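Local coordinates for major royal jelly protein 1 (Apis mellifera, PDB 5YYL) that is the most abundant protein of royal jelly, probably nourishes developing bee larvae, and binds the sterol 24-methylenecholesterol, at residues K38-D43 and I76-L81. Numbering follows the deposited sequence.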
# COMPACT_ATOMS: atom_id res chain seq x y z
N LYS A 38 -11.39 -36.10 -15.55
CA LYS A 38 -11.46 -37.43 -16.13
C LYS A 38 -12.89 -37.93 -15.91
O LYS A 38 -13.46 -38.57 -16.79
CB LYS A 38 -10.45 -38.36 -15.47
CG LYS A 38 -9.02 -37.89 -15.65
CD LYS A 38 -8.00 -38.92 -15.18
CE LYS A 38 -6.63 -38.69 -15.80
NZ LYS A 38 -5.79 -39.93 -15.89
N PHE A 39 -13.44 -37.63 -14.75
CA PHE A 39 -14.83 -37.93 -14.45
C PHE A 39 -15.26 -37.09 -13.26
O PHE A 39 -14.44 -36.66 -12.46
CB PHE A 39 -15.02 -39.41 -14.12
CG PHE A 39 -14.11 -39.91 -13.02
CD1 PHE A 39 -14.45 -39.73 -11.68
CD2 PHE A 39 -12.91 -40.55 -13.34
CE1 PHE A 39 -13.60 -40.16 -10.68
CE2 PHE A 39 -12.07 -40.99 -12.34
CZ PHE A 39 -12.41 -40.80 -11.00
N PHE A 40 -16.56 -36.90 -13.13
CA PHE A 40 -17.08 -36.08 -12.06
C PHE A 40 -17.25 -36.89 -10.80
O PHE A 40 -17.48 -38.09 -10.85
CB PHE A 40 -18.39 -35.41 -12.47
CG PHE A 40 -18.19 -34.29 -13.44
CD1 PHE A 40 -17.97 -33.00 -12.98
CD2 PHE A 40 -18.15 -34.54 -14.82
CE1 PHE A 40 -17.76 -31.97 -13.87
CE2 PHE A 40 -17.93 -33.52 -15.71
CZ PHE A 40 -17.74 -32.23 -15.24
N ASP A 41 -17.10 -36.20 -9.68
CA ASP A 41 -17.23 -36.74 -8.35
C ASP A 41 -17.71 -35.60 -7.47
O ASP A 41 -17.59 -34.44 -7.87
CB ASP A 41 -15.88 -37.28 -7.87
CG ASP A 41 -15.99 -38.15 -6.62
OD1 ASP A 41 -17.10 -38.25 -6.03
OD2 ASP A 41 -14.96 -38.74 -6.23
N TYR A 42 -18.27 -35.91 -6.31
CA TYR A 42 -18.90 -34.90 -5.46
C TYR A 42 -18.31 -34.85 -4.04
O TYR A 42 -17.66 -35.78 -3.59
CB TYR A 42 -20.41 -35.15 -5.41
CG TYR A 42 -21.08 -35.14 -6.77
CD1 TYR A 42 -21.95 -34.10 -7.14
CD2 TYR A 42 -20.86 -36.16 -7.69
CE1 TYR A 42 -22.56 -34.10 -8.39
CE2 TYR A 42 -21.46 -36.15 -8.94
CZ TYR A 42 -22.31 -35.13 -9.28
OH TYR A 42 -22.89 -35.15 -10.52
N ASP A 43 -18.55 -33.74 -3.35
CA ASP A 43 -18.27 -33.57 -1.92
C ASP A 43 -19.51 -34.03 -1.14
O ASP A 43 -20.40 -33.24 -0.76
CB ASP A 43 -17.90 -32.11 -1.61
CG ASP A 43 -17.47 -31.88 -0.14
OD1 ASP A 43 -18.32 -31.99 0.76
OD2 ASP A 43 -16.29 -31.51 0.11
N ILE A 76 -18.21 -21.38 -9.75
CA ILE A 76 -18.31 -21.89 -11.11
C ILE A 76 -19.41 -22.95 -11.06
O ILE A 76 -19.22 -23.97 -10.41
CB ILE A 76 -17.00 -22.57 -11.58
CG1 ILE A 76 -15.83 -21.57 -11.67
CG2 ILE A 76 -17.19 -23.27 -12.92
CD1 ILE A 76 -15.92 -20.57 -12.80
N PHE A 77 -20.54 -22.71 -11.72
CA PHE A 77 -21.64 -23.69 -11.75
C PHE A 77 -21.37 -24.77 -12.78
O PHE A 77 -20.76 -24.51 -13.80
CB PHE A 77 -22.98 -23.01 -11.98
CG PHE A 77 -23.37 -22.10 -10.86
CD1 PHE A 77 -23.97 -22.62 -9.70
CD2 PHE A 77 -23.10 -20.74 -10.91
CE1 PHE A 77 -24.31 -21.79 -8.64
CE2 PHE A 77 -23.46 -19.90 -9.86
CZ PHE A 77 -24.07 -20.42 -8.72
N VAL A 78 -21.76 -26.00 -12.47
CA VAL A 78 -21.65 -27.12 -13.41
C VAL A 78 -22.92 -27.93 -13.27
O VAL A 78 -23.20 -28.40 -12.17
CB VAL A 78 -20.44 -28.02 -13.11
CG1 VAL A 78 -20.40 -29.20 -14.07
CG2 VAL A 78 -19.14 -27.21 -13.19
N THR A 79 -23.70 -28.06 -14.34
CA THR A 79 -24.97 -28.80 -14.28
C THR A 79 -24.80 -30.16 -14.90
O THR A 79 -24.12 -30.30 -15.91
CB THR A 79 -26.15 -28.10 -14.95
OG1 THR A 79 -26.03 -28.17 -16.37
CG2 THR A 79 -26.27 -26.68 -14.50
N MET A 80 -25.42 -31.16 -14.29
CA MET A 80 -25.28 -32.53 -14.73
C MET A 80 -26.62 -33.07 -15.23
O MET A 80 -27.69 -32.86 -14.59
CB MET A 80 -24.73 -33.40 -13.60
CG MET A 80 -23.79 -34.49 -14.09
SD MET A 80 -22.13 -33.98 -14.60
CE MET A 80 -21.79 -32.65 -13.46
N LEU A 81 -26.56 -33.73 -16.40
CA LEU A 81 -27.71 -34.44 -16.95
C LEU A 81 -28.06 -35.56 -15.99
O LEU A 81 -27.20 -36.39 -15.66
CB LEU A 81 -27.40 -35.06 -18.32
CG LEU A 81 -27.21 -34.12 -19.51
CD1 LEU A 81 -26.82 -34.90 -20.74
CD2 LEU A 81 -28.46 -33.29 -19.72
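Met80 sets the SD-CE end of its side chain over one face of the Phe40 ring. Met80 SD sits 4.2 Å from the centroid of the Phe40 ring, 19° off the ring normal, a Met-aromatic contact. The methyl CE of Met80 adds a CH-pi contact 4.0 Å from the same centroid, with Phe40 CD1 its nearest ring atom. Bends at chi2 (74°) and chi3 (35°) fold the Met80 chain back, so that sulfur and methyl lie over the ring together. Val78, two residues earlier on the same side of the strand, reaches the ring obliquely, its CG1 3.8 Å from Phe40 CE1. Tyr42, two residues after Phe40, meets Met80 nearer its backbone, where Tyr42 OH lies 3.7 Å from Met80 CG.

The pairing joins the loop between strand 33-37 and helix 47-56 to strand 75-81, an inner strand of a four-stranded antiparallel sheet that forms one blade of the beta-propeller. No hydrogen bond crosses between the two segments; the contact is buried and held by side chains alone. Leu104 of strand 102-106 touches Phe40, Tyr42 and Met80 alike, while Trp37 stacks on the Phe40 ring. Farther out, Asn64 OD1 hydrogen-bonds the Tyr42 hydroxyl, which satisfies this buried polar end, and the Phe40 carbonyl is bonded by Tyr59 OH. Within the loop, Tyr42 N donates a bent hydrogen bond to Asp41 OD1.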